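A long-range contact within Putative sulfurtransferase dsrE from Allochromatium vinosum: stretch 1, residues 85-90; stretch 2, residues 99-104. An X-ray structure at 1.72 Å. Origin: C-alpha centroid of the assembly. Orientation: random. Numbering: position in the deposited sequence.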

# COMPACT_ATOMS: atom_id res chain seq x y z
N ARG A 85 14.86 1.29 7.89
CA ARG A 85 14.11 0.07 8.13
C ARG A 85 14.78 -1.09 8.87
O ARG A 85 14.11 -2.05 9.25
N GLY A 86 16.09 -1.02 9.06
CA GLY A 86 16.76 -2.08 9.78
C GLY A 86 17.48 -3.15 8.98
O GLY A 86 17.55 -4.29 9.43
N ILE A 87 17.99 -2.81 7.81
CA ILE A 87 18.75 -3.77 7.02
C ILE A 87 20.20 -3.37 7.29
O ILE A 87 20.60 -2.24 7.01
N VAL A 88 20.96 -4.30 7.85
CA VAL A 88 22.33 -4.02 8.25
C VAL A 88 23.38 -5.04 7.82
O VAL A 88 23.18 -6.24 7.98
N ASP A 89 24.49 -4.55 7.27
CA ASP A 89 25.60 -5.43 6.90
C ASP A 89 26.72 -5.12 7.89
O ASP A 89 26.55 -4.29 8.77
N GLU A 90 27.87 -5.77 7.74
CA GLU A 90 28.98 -5.55 8.65
C GLU A 90 29.39 -4.09 8.83
O GLU A 90 29.55 -3.62 9.96
N ASP A 99 24.67 -4.74 17.34
CA ASP A 99 25.38 -5.95 17.75
C ASP A 99 25.09 -7.14 16.85
O ASP A 99 25.46 -8.27 17.17
N ALA A 100 24.44 -6.90 15.72
CA ALA A 100 24.12 -7.97 14.78
C ALA A 100 23.86 -7.43 13.38
O ALA A 100 23.64 -6.23 13.20
N THR A 101 23.90 -8.32 12.39
CA THR A 101 23.64 -7.97 11.00
C THR A 101 22.52 -8.88 10.52
O THR A 101 22.26 -9.92 11.11
N ASN A 102 21.84 -8.50 9.44
CA ASN A 102 20.77 -9.34 8.93
C ASN A 102 20.73 -9.43 7.41
O ASN A 102 19.89 -10.12 6.84
N ILE A 103 21.65 -8.75 6.74
CA ILE A 103 21.64 -8.80 5.28
C ILE A 103 22.04 -10.17 4.74
O ILE A 103 22.85 -10.88 5.34
N HIS A 104 21.45 -10.54 3.61
CA HIS A 104 21.79 -11.80 2.96
C HIS A 104 23.08 -11.50 2.19
O HIS A 104 23.17 -10.49 1.50

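Neither stretch forms regular strand pairing here; their touching parts run 98° apart and come closest at V88 and T101, whose CA atoms lie 5.0 Å from each other. The contact buries 370 Å², counted over both sides, and its four direct hydrogen bonds all involve the backbone of G86 or V88.

Along stretch 2, D99 stays out of reach, its nearest side-chain approach being 9.1 Å, from D99 OD1 to V88 CG1. A100 turns its CB away, so its contribution comes from the backbone: A100 O sits 4.0 Å from V88 CG1, a methyl that cannot donate to it, and this carbonyl finds no polar partner in the model. V88 itself, with chi1 in t (-178°), points sideways.

T101 is the first residue to point toward stretch 1. With chi1 at 65° (p), its CB approaches V88 O at 3.3 Å, while CG2 lies 3.6 Å from D89 C and 3.1 Å from E90 OE2. The E90 CA-to-CB bond points away, yet the chain bends back, with chi1 off the wells at -115° and chi2 in p, bringing its carboxylate near. Water 1 completes this link: it donates to E90 OE2 at 2.7 Å and is hydrogen-bonded to T101 OG1 at 2.6 Å, thus joining the two side chains.

N102 supplies the main polar clamp. Its CB points sideways, but chi1 of 66° (p) and chi2 of -21° bring the amide nearer, where it meets one backbone acceptor and one backbone donor. V88 N donates to N102 OD1 at 2.7 Å with a nearly straight angle of 171°; N102 ND2 donates to G86 O at 2.9 Å, more bent at 135°. The amide thus spans the I87 backbone, with N102 OD1 3.5 Å from I87 CA and N102 ND2 3.9 Å from I87 CD1. G86 has positive phi (100°), at which a CB would jam against the preceding carbonyl O.

The backbone reinforces the clamp, since V88 O accepts from both N102 N (3.0 Å, 159°) and I103 N (3.2 Å, 152°).

I103 also points toward stretch 1, extended with both chi angles in t. Its CG1 lies 4.3 Å from CG2 of I87, an apolar pairing with a side chain that is m at both chi1 and chi2. On its other branch, I103 CG2 reaches D89 CB at 3.7 Å; the D89 carboxylate leads away, to cap a helix that begins after it. The H104 side chain is out of reach, its CB being 8.2 Å from I87 CG2.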

# COMPACT_ATOMS: atom_id res chain seq x y z
CB ARG A 85 13.55 -0.41 6.79
CG ARG A 85 12.66 0.65 6.14
CD ARG A 85 12.24 0.24 4.75
NE ARG A 85 11.25 1.16 4.17
CZ ARG A 85 11.51 2.39 3.74
NH1 ARG A 85 12.74 2.89 3.82
NH2 ARG A 85 10.54 3.12 3.20
CB ILE A 87 18.44 -3.67 5.51
CG1 ILE A 87 17.00 -4.13 5.24
CG2 ILE A 87 19.41 -4.55 4.72
CD1 ILE A 87 16.73 -5.59 5.58
CB VAL A 88 22.40 -3.90 9.80
CG1 VAL A 88 23.81 -3.56 10.25
CG2 VAL A 88 21.40 -2.87 10.30
CB ASP A 89 26.07 -5.19 5.46
CG ASP A 89 26.69 -3.82 5.25
OD1 ASP A 89 27.28 -3.59 4.18
OD2 ASP A 89 26.57 -2.95 6.15
CB GLU A 90 30.20 -6.38 8.21
CG GLU A 90 30.59 -7.47 9.20
CD GLU A 90 29.48 -8.47 9.45
OE1 GLU A 90 29.65 -9.35 10.32
OE2 GLU A 90 28.43 -8.39 8.78
CB ASP A 99 25.04 -6.32 19.20
CG ASP A 99 23.56 -6.57 19.42
OD1 ASP A 99 22.93 -7.22 18.55
OD2 ASP A 99 23.02 -6.15 20.46
CB ALA A 100 22.90 -8.74 15.27
CB THR A 101 24.86 -8.23 10.08
OG1 THR A 101 25.13 -9.63 10.04
CG2 THR A 101 26.09 -7.49 10.59
CB ASN A 102 19.41 -8.85 9.46
CG ASN A 102 19.04 -7.48 8.94
OD1 ASN A 102 19.90 -6.72 8.51
ND2 ASN A 102 17.76 -7.15 9.00
CB ILE A 103 22.56 -7.73 4.66
CG1 ILE A 103 22.17 -7.52 3.20
CG2 ILE A 103 24.02 -8.15 4.77
CD1 ILE A 103 23.10 -6.60 2.45
CB HIS A 104 20.65 -12.21 2.01
CG HIS A 104 20.85 -13.55 1.37
ND1 HIS A 104 21.84 -13.79 0.44
CD2 HIS A 104 20.18 -14.72 1.53
CE1 HIS A 104 21.78 -15.06 0.05
NE2 HIS A 104 20.78 -15.64 0.70
O HOH W 1 27.37 -10.78 9.54